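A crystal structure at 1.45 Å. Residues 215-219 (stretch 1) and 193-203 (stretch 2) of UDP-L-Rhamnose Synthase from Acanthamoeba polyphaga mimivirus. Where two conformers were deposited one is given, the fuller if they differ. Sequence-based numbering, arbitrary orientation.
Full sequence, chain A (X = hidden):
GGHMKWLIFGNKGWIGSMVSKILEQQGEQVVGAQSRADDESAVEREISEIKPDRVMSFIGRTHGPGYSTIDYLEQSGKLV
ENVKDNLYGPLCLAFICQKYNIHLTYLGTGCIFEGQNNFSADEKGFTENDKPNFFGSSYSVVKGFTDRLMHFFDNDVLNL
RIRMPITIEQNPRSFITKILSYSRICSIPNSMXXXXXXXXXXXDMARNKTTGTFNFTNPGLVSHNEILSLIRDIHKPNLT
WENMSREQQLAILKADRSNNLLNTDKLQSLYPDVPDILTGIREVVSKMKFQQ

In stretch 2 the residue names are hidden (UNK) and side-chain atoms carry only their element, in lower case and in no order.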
# COMPACT_ATOMS: atom_id res chain seq x y z
N ASN A 215 -2.79 -16.44 -13.24
CA ASN A 215 -4.19 -16.72 -12.85
C ASN A 215 -4.23 -18.19 -12.44
O ASN A 215 -3.74 -19.05 -13.17
CB ASN A 215 -5.14 -16.36 -13.99
CG ASN A 215 -5.26 -14.88 -14.20
OD1 ASN A 215 -5.06 -14.07 -13.30
ND2 ASN A 215 -5.56 -14.48 -15.45
N PHE A 216 -4.78 -18.47 -11.27
CA PHE A 216 -4.59 -19.75 -10.58
C PHE A 216 -5.96 -20.23 -10.09
O PHE A 216 -6.11 -20.62 -8.94
CB PHE A 216 -3.53 -19.63 -9.50
CG PHE A 216 -2.85 -20.95 -9.30
CD1 PHE A 216 -1.96 -21.43 -10.23
CD2 PHE A 216 -3.04 -21.64 -8.12
CE1 PHE A 216 -1.30 -22.64 -9.99
CE2 PHE A 216 -2.41 -22.86 -7.90
CZ PHE A 216 -1.52 -23.32 -8.83
N THR A 217 -6.89 -20.24 -11.02
CA THR A 217 -8.24 -20.83 -10.86
C THR A 217 -8.39 -22.02 -11.82
O THR A 217 -7.71 -22.06 -12.86
CB THR A 217 -9.31 -19.77 -11.10
OG1 THR A 217 -8.99 -19.17 -12.35
CG2 THR A 217 -9.37 -18.73 -10.00
N ASN A 218 -9.30 -22.94 -11.52
CA ASN A 218 -9.66 -24.02 -12.47
C ASN A 218 -10.24 -23.36 -13.71
O ASN A 218 -10.90 -22.30 -13.61
CB ASN A 218 -10.68 -25.00 -11.91
CG ASN A 218 -10.20 -25.88 -10.76
OD1 ASN A 218 -9.95 -25.40 -9.65
ND2 ASN A 218 -10.06 -27.16 -11.06
N PRO A 219 -9.95 -23.89 -14.90
CA PRO A 219 -10.51 -23.29 -16.11
C PRO A 219 -12.04 -23.16 -16.05
O PRO A 219 -12.71 -24.09 -15.54
CB PRO A 219 -10.05 -24.22 -17.21
CG PRO A 219 -8.72 -24.70 -16.70
CD PRO A 219 -8.93 -24.93 -15.19
N UNK A 193 -10.95 -21.63 -7.36
CA UNK A 193 -9.74 -22.47 -7.15
C UNK A 193 -10.10 -23.66 -6.28
O UNK A 193 -10.43 -23.45 -5.11
o UNK A 193 -8.29 -20.53 -7.28
c UNK A 193 -8.63 -21.66 -6.48
c UNK A 193 -7.36 -22.46 -6.31
N UNK A 194 -10.01 -24.88 -6.82
CA UNK A 194 -10.14 -26.10 -6.00
C UNK A 194 -8.76 -26.45 -5.44
O UNK A 194 -7.89 -26.84 -6.21
c UNK A 194 -10.81 -28.47 -5.83
c UNK A 194 -12.18 -26.87 -7.27
c UNK A 194 -12.78 -27.87 -8.17
c UNK A 194 -10.77 -27.27 -6.77
N UNK A 195 -8.56 -26.20 -4.15
CA UNK A 195 -7.20 -26.29 -3.57
C UNK A 195 -6.72 -27.74 -3.59
O UNK A 195 -5.53 -27.93 -3.80
c UNK A 195 -7.39 -23.79 -0.59
c UNK A 195 -7.30 -24.21 -2.04
c UNK A 195 -7.20 -25.72 -2.14
c UNK A 195 -6.14 -23.51 -2.73
N UNK A 196 -7.61 -28.72 -3.42
CA UNK A 196 -7.17 -30.14 -3.46
C UNK A 196 -6.49 -30.44 -4.81
O UNK A 196 -5.51 -31.15 -4.84
c UNK A 196 -9.01 -30.77 -1.88
c UNK A 196 -8.32 -31.09 -3.17
o UNK A 196 -9.89 -29.89 -1.87
o UNK A 196 -8.67 -31.42 -0.86
N UNK A 197 -6.99 -29.86 -5.89
CA UNK A 197 -6.48 -30.07 -7.25
C UNK A 197 -5.28 -29.18 -7.54
O UNK A 197 -4.37 -29.62 -8.30
n UNK A 197 -10.99 -31.41 -8.48
c UNK A 197 -7.63 -29.86 -8.24
o UNK A 197 -9.99 -29.75 -9.66
c UNK A 197 -8.65 -30.97 -8.13
c UNK A 197 -9.95 -30.65 -8.83
N UNK A 198 -5.24 -27.96 -7.01
CA UNK A 198 -4.28 -26.98 -7.54
C UNK A 198 -3.10 -26.77 -6.57
O UNK A 198 -2.11 -26.24 -7.01
c UNK A 198 -5.01 -25.69 -7.93
s UNK A 198 -6.72 -24.48 -9.79
c UNK A 198 -6.08 -25.97 -8.96
c UNK A 198 -5.28 -24.05 -10.78
N UNK A 199 -3.20 -27.24 -5.32
CA UNK A 199 -2.03 -27.12 -4.40
C UNK A 199 -0.86 -27.91 -5.00
O UNK A 199 0.23 -27.37 -5.09
c UNK A 199 -3.06 -26.28 -2.27
c UNK A 199 -2.38 -27.47 -2.95
c UNK A 199 -1.12 -27.87 -2.18
c UNK A 199 -3.60 -26.57 -0.91
N UNK A 200 -1.07 -29.16 -5.47
CA UNK A 200 0.04 -29.88 -6.09
C UNK A 200 0.70 -29.15 -7.25
O UNK A 200 1.89 -29.25 -7.43
c UNK A 200 -0.63 -31.17 -6.57
c UNK A 200 -2.28 -29.97 -5.35
c UNK A 200 -1.75 -31.38 -5.57
N UNK A 201 -0.10 -28.46 -8.07
CA UNK A 201 0.41 -27.67 -9.20
C UNK A 201 1.27 -26.54 -8.62
O UNK A 201 2.36 -26.28 -9.17
c UNK A 201 -1.52 -28.32 -10.71
c UNK A 201 -0.77 -27.17 -10.03
c UNK A 201 -0.36 -26.16 -11.04
N UNK A 202 0.78 -25.86 -7.58
CA UNK A 202 1.50 -24.70 -7.01
C UNK A 202 2.86 -25.20 -6.51
O UNK A 202 3.87 -24.54 -6.79
c UNK A 202 1.58 -23.14 -5.05
s UNK A 202 0.66 -22.25 -3.84
c UNK A 202 0.22 -23.57 -2.76
c UNK A 202 0.71 -24.06 -5.86
N UNK A 203 2.87 -26.32 -5.80
CA UNK A 203 4.12 -26.92 -5.26
C UNK A 203 5.05 -27.25 -6.44
O UNK A 203 6.27 -27.03 -6.32
c UNK A 203 3.20 -27.71 -3.06
c UNK A 203 3.83 -28.15 -4.38
c UNK A 203 5.12 -28.94 -4.14
c UNK A 203 2.72 -28.79 -2.17

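Position 193 has three side-chain atoms, the first a carbon that carries one oxygen and one carbon. The oxygen lies 2.7 Å from Phe216 O. A branched carbon with one hydroxyl and one methyl identifies Thr193, whose OG1 donates a hydrogen bond to that carbonyl. Its CA is 4.3 Å from Thr217 CA, the closest approach of the two backbones by CA atoms.

Position 194 carries four carbons, forked at the first, with one arm two carbons long; the first, CB, lies 3.5 Å from Asn218 OD1. This is Ile194. Its contribution is mainly backbone, since Ile194 N donates to Asn218 OD1 at 2.9 Å with a nearly straight N-H...O angle of 165°. The residue occupies the N-cap position of the helix that follows.

At 195 there are again four carbons, but the fork falls at the second, which makes the residue Leu195. Its CA-to-CB bond points away from stretch 1, and no contact is made. Position 196 has two carbons, the second bearing two oxygens; this carboxylate is Asp196, beyond reach of stretch 1.

Three carbons in a chain, the third carrying one oxygen and one nitrogen, are found at 197, and the oxygen lies 2.9 Å from Asn218 ND2. The terminal amide, one carbon farther out than that of an asparagine, belongs to Gln197. Asn218 ND2 donates a hydrogen bond to Gln197 OE1, with an angle of 142°.

Position 198 is unbranched: two carbons, a sulfur and a final carbon, the last lying over a face of the Phe216 ring. This thioether is Met198, modelled in two conformers, of which one is given. Its CE sits 4.0 Å from the centroid of the Phe216 ring and only 2° off the normal, a CH-pi contact centred on the face. Met198 SD also comes within 3.4 Å of Asn218 OD1.

Position 199 repeats the four-carbon pattern forked at the first atom, hence Ile199, which points away. At 200, three carbons close a ring onto the backbone nitrogen, so the residue is Pro200. Its N has no hydrogen to give, and the N of 201 also has no bond to the turn before; the helix is kinked here.

Position 201 has three carbons, one branching carbon carrying the other two, and one of these two lies 3.8 Å from Phe216 CZ. The residue is Val201, and the packing atom is CG1. Position 202 has the same unbranched sulfur-containing chain as 198; its CB lies 3.8 Å from Phe216 CZ, while its backbone N is near the ring plane at the edge. It is Met202. Last, 203 has four carbons forked at the first, giving Ile203, out of reach.

The contact joins a polar part to an apolar one. Phe216 O and Asn218 engage the start of stretch 2: the Asn218 amide accepts from Ile194 N and donates to Gln197, bridging the beginning of the helix. The Phe216 ring packs against Met198, Val201 and Met202, with Met198 covering one face.

Stretch 2 193-203: TILDQMIPVMI
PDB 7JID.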